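Transcriptional regulator, ROK family (Vibrio cholerae O1 biovar eltor, PDB 1Z05) probably binds DNA as a zinc-containing transcriptional regulator of the ROK family, a homologue of Escherichia coli Mlc linked to the control of carbohydrate metabolism. Local coordinates at residues A[103-108]-A[124-129]. Sequence-based numbering, arbitrary orientation.
Sequences TNNLGW and LHELGG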
loop_
_atom_site.group_PDB
_atom_site.type_symbol
_atom_site.label_atom_id
_atom_site.label_comp_id
_atom_site.label_asym_id
_atom_site.label_seq_id
_atom_site.Cartn_x
_atom_site.Cartn_y
_atom_site.Cartn_z
ATOM N N THR A 103 2.854 -30.910 4.968
ATOM C CA THR A 103 1.935 -30.731 3.854
ATOM C C THR A 103 1.985 -31.981 2.973
ATOM O O THR A 103 3.046 -32.597 2.789
ATOM C CB THR A 103 2.258 -29.476 3.021
ATOM O OG1 THR A 103 3.638 -29.490 2.664
ATOM C CG2 THR A 103 1.975 -28.234 3.829
ATOM N N ASN A 104 0.819 -32.352 2.454
ATOM C CA ASN A 104 0.653 -33.521 1.619
ATOM C C ASN A 104 0.387 -33.073 0.181
ATOM O O ASN A 104 -0.727 -33.213 -0.321
ATOM C CB ASN A 104 -0.504 -34.370 2.160
ATOM C CG ASN A 104 -0.634 -35.713 1.462
ATOM O OD1 ASN A 104 0.316 -36.219 0.853
ATOM N ND2 ASN A 104 -1.814 -36.306 1.561
ATOM N N ASN A 105 1.414 -32.520 -0.464
ATOM C CA ASN A 105 1.290 -31.923 -1.802
ATOM C C ASN A 105 1.102 -32.908 -2.943
ATOM O O ASN A 105 0.514 -32.563 -3.967
ATOM C CB ASN A 105 2.504 -31.030 -2.119
ATOM C CG ASN A 105 2.422 -29.655 -1.453
ATOM O OD1 ASN A 105 1.401 -29.284 -0.882
ATOM N ND2 ASN A 105 3.506 -28.898 -1.536
ATOM N N LEU A 106 1.626 -34.122 -2.776
ATOM C CA LEU A 106 1.646 -35.103 -3.851
ATOM C C LEU A 106 0.232 -35.562 -4.193
ATOM O O LEU A 106 -0.499 -36.051 -3.327
ATOM C CB LEU A 106 2.550 -36.295 -3.488
ATOM C CG LEU A 106 3.083 -37.148 -4.640
ATOM C CD1 LEU A 106 3.985 -36.339 -5.582
ATOM C CD2 LEU A 106 3.831 -38.374 -4.115
ATOM N N GLY A 107 -0.143 -35.366 -5.453
ATOM C CA GLY A 107 -1.488 -35.656 -5.927
ATOM C C GLY A 107 -2.302 -34.406 -6.188
ATOM O O GLY A 107 -3.256 -34.431 -6.975
ATOM N N TRP A 108 -1.932 -33.311 -5.526
ATOM C CA TRP A 108 -2.629 -32.040 -5.691
ATOM C C TRP A 108 -1.950 -31.198 -6.753
ATOM O O TRP A 108 -0.718 -31.113 -6.803
ATOM C CB TRP A 108 -2.619 -31.236 -4.396
ATOM C CG TRP A 108 -3.320 -31.871 -3.250
ATOM C CD1 TRP A 108 -2.744 -32.380 -2.124
ATOM C CD2 TRP A 108 -4.732 -32.013 -3.079
ATOM N NE1 TRP A 108 -3.706 -32.844 -1.269
ATOM C CE2 TRP A 108 -4.939 -32.631 -1.828
ATOM C CE3 TRP A 108 -5.845 -31.674 -3.860
ATOM C CZ2 TRP A 108 -6.213 -32.938 -1.343
ATOM C CZ3 TRP A 108 -7.120 -31.981 -3.377
ATOM C CH2 TRP A 108 -7.290 -32.611 -2.130
ATOM N N LEU A 124 0.288 -27.046 -16.190
ATOM C CA LEU A 124 -0.143 -27.805 -15.025
ATOM C C LEU A 124 1.003 -27.798 -14.021
ATOM O O LEU A 124 2.140 -28.139 -14.371
ATOM C CB LEU A 124 -0.519 -29.237 -15.430
ATOM C CG LEU A 124 -0.896 -30.238 -14.329
ATOM C CD1 LEU A 124 -2.246 -29.907 -13.705
ATOM C CD2 LEU A 124 -0.896 -31.652 -14.900
ATOM N N HIS A 125 0.700 -27.395 -12.784
ATOM C CA HIS A 125 1.690 -27.347 -11.702
ATOM C C HIS A 125 1.308 -28.308 -10.588
ATOM O O HIS A 125 0.116 -28.571 -10.373
ATOM C CB HIS A 125 1.696 -25.957 -11.046
ATOM C CG HIS A 125 2.346 -24.868 -11.846
ATOM N ND1 HIS A 125 1.827 -24.397 -13.031
ATOM C CD2 HIS A 125 3.422 -24.093 -11.576
ATOM C CE1 HIS A 125 2.589 -23.417 -13.485
ATOM N NE2 HIS A 125 3.566 -23.215 -12.622
ATOM N N GLU A 126 2.300 -28.840 -9.877
ATOM C CA GLU A 126 2.024 -29.497 -8.602
ATOM C C GLU A 126 1.823 -28.402 -7.563
ATOM O O GLU A 126 2.384 -27.308 -7.691
ATOM C CB GLU A 126 3.121 -30.499 -8.185
ATOM C CG GLU A 126 4.543 -29.945 -8.053
ATOM C CD GLU A 126 4.893 -29.425 -6.650
ATOM O OE1 GLU A 126 4.360 -29.943 -5.633
ATOM O OE2 GLU A 126 5.731 -28.501 -6.571
ATOM N N LEU A 127 1.017 -28.699 -6.547
ATOM C CA LEU A 127 0.606 -27.713 -5.541
ATOM C C LEU A 127 1.750 -26.887 -4.917
ATOM O O LEU A 127 1.566 -25.696 -4.624
ATOM C CB LEU A 127 -0.241 -28.388 -4.447
ATOM C CG LEU A 127 -1.172 -27.455 -3.659
ATOM C CD1 LEU A 127 -2.239 -26.818 -4.558
ATOM C CD2 LEU A 127 -1.798 -28.192 -2.482
ATOM N N GLY A 128 2.907 -27.516 -4.713
ATOM C CA GLY A 128 4.118 -26.828 -4.252
ATOM C C GLY A 128 4.685 -25.786 -5.215
ATOM O O GLY A 128 5.551 -24.991 -4.829
ATOM N N GLY A 129 4.223 -25.795 -6.470
ATOM C CA GLY A 129 4.569 -24.745 -7.433
ATOM C C GLY A 129 5.293 -25.175 -8.704
ATOM O O GLY A 129 5.347 -24.413 -9.667
HETATM O O HOH W 1 6.086 -30.142 -3.464
#
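Leu127 lays its CB and CD2 alongside the CB of Trp108, with Leu127 CD2 3.7 Å from Trp108 CB, the two side chains pointing the same way. Leu127 CG stands anti to the backbone N (chi1 -157°), and CD2 also reaches Asn105 OD1 at 3.7 Å; the Asn105 side chain crosses the leucine at about a right angle. The amide end of Asn105 then rests against the backbone of Gly128, ND2 lying 3.5 Å from Gly128 CA. One backbone hydrogen bond joins the segments: Leu127 N donates to Trp108 O at 3.0 Å. In one of its two conformers the chain of Glu126 bends at chi2 (90°); there OE1 accepts a weak hydrogen bond from Gly128 N and one from a water weakly held by Asn105 ND2, and OE2 accepts one from Glu130 N, contacts the second conformer leaves in some doubt. The indole leads away from Leu127; its NE1 is hydrogen-bonded to His81 O and its ring makes a cation-pi contact with Arg168, while Tyr45 of helix 35-51 touches both Asn105 and Leu127. Here a type II turn, Asn105 to Trp108, entering strand 108-116 packs against the type I turn, Glu126 to Gly129, of the beta hairpin 119-126/131-138, in a mixed sheet of order 3-2-1-4-5, characteristic of the ASKHA fold of ROK proteins.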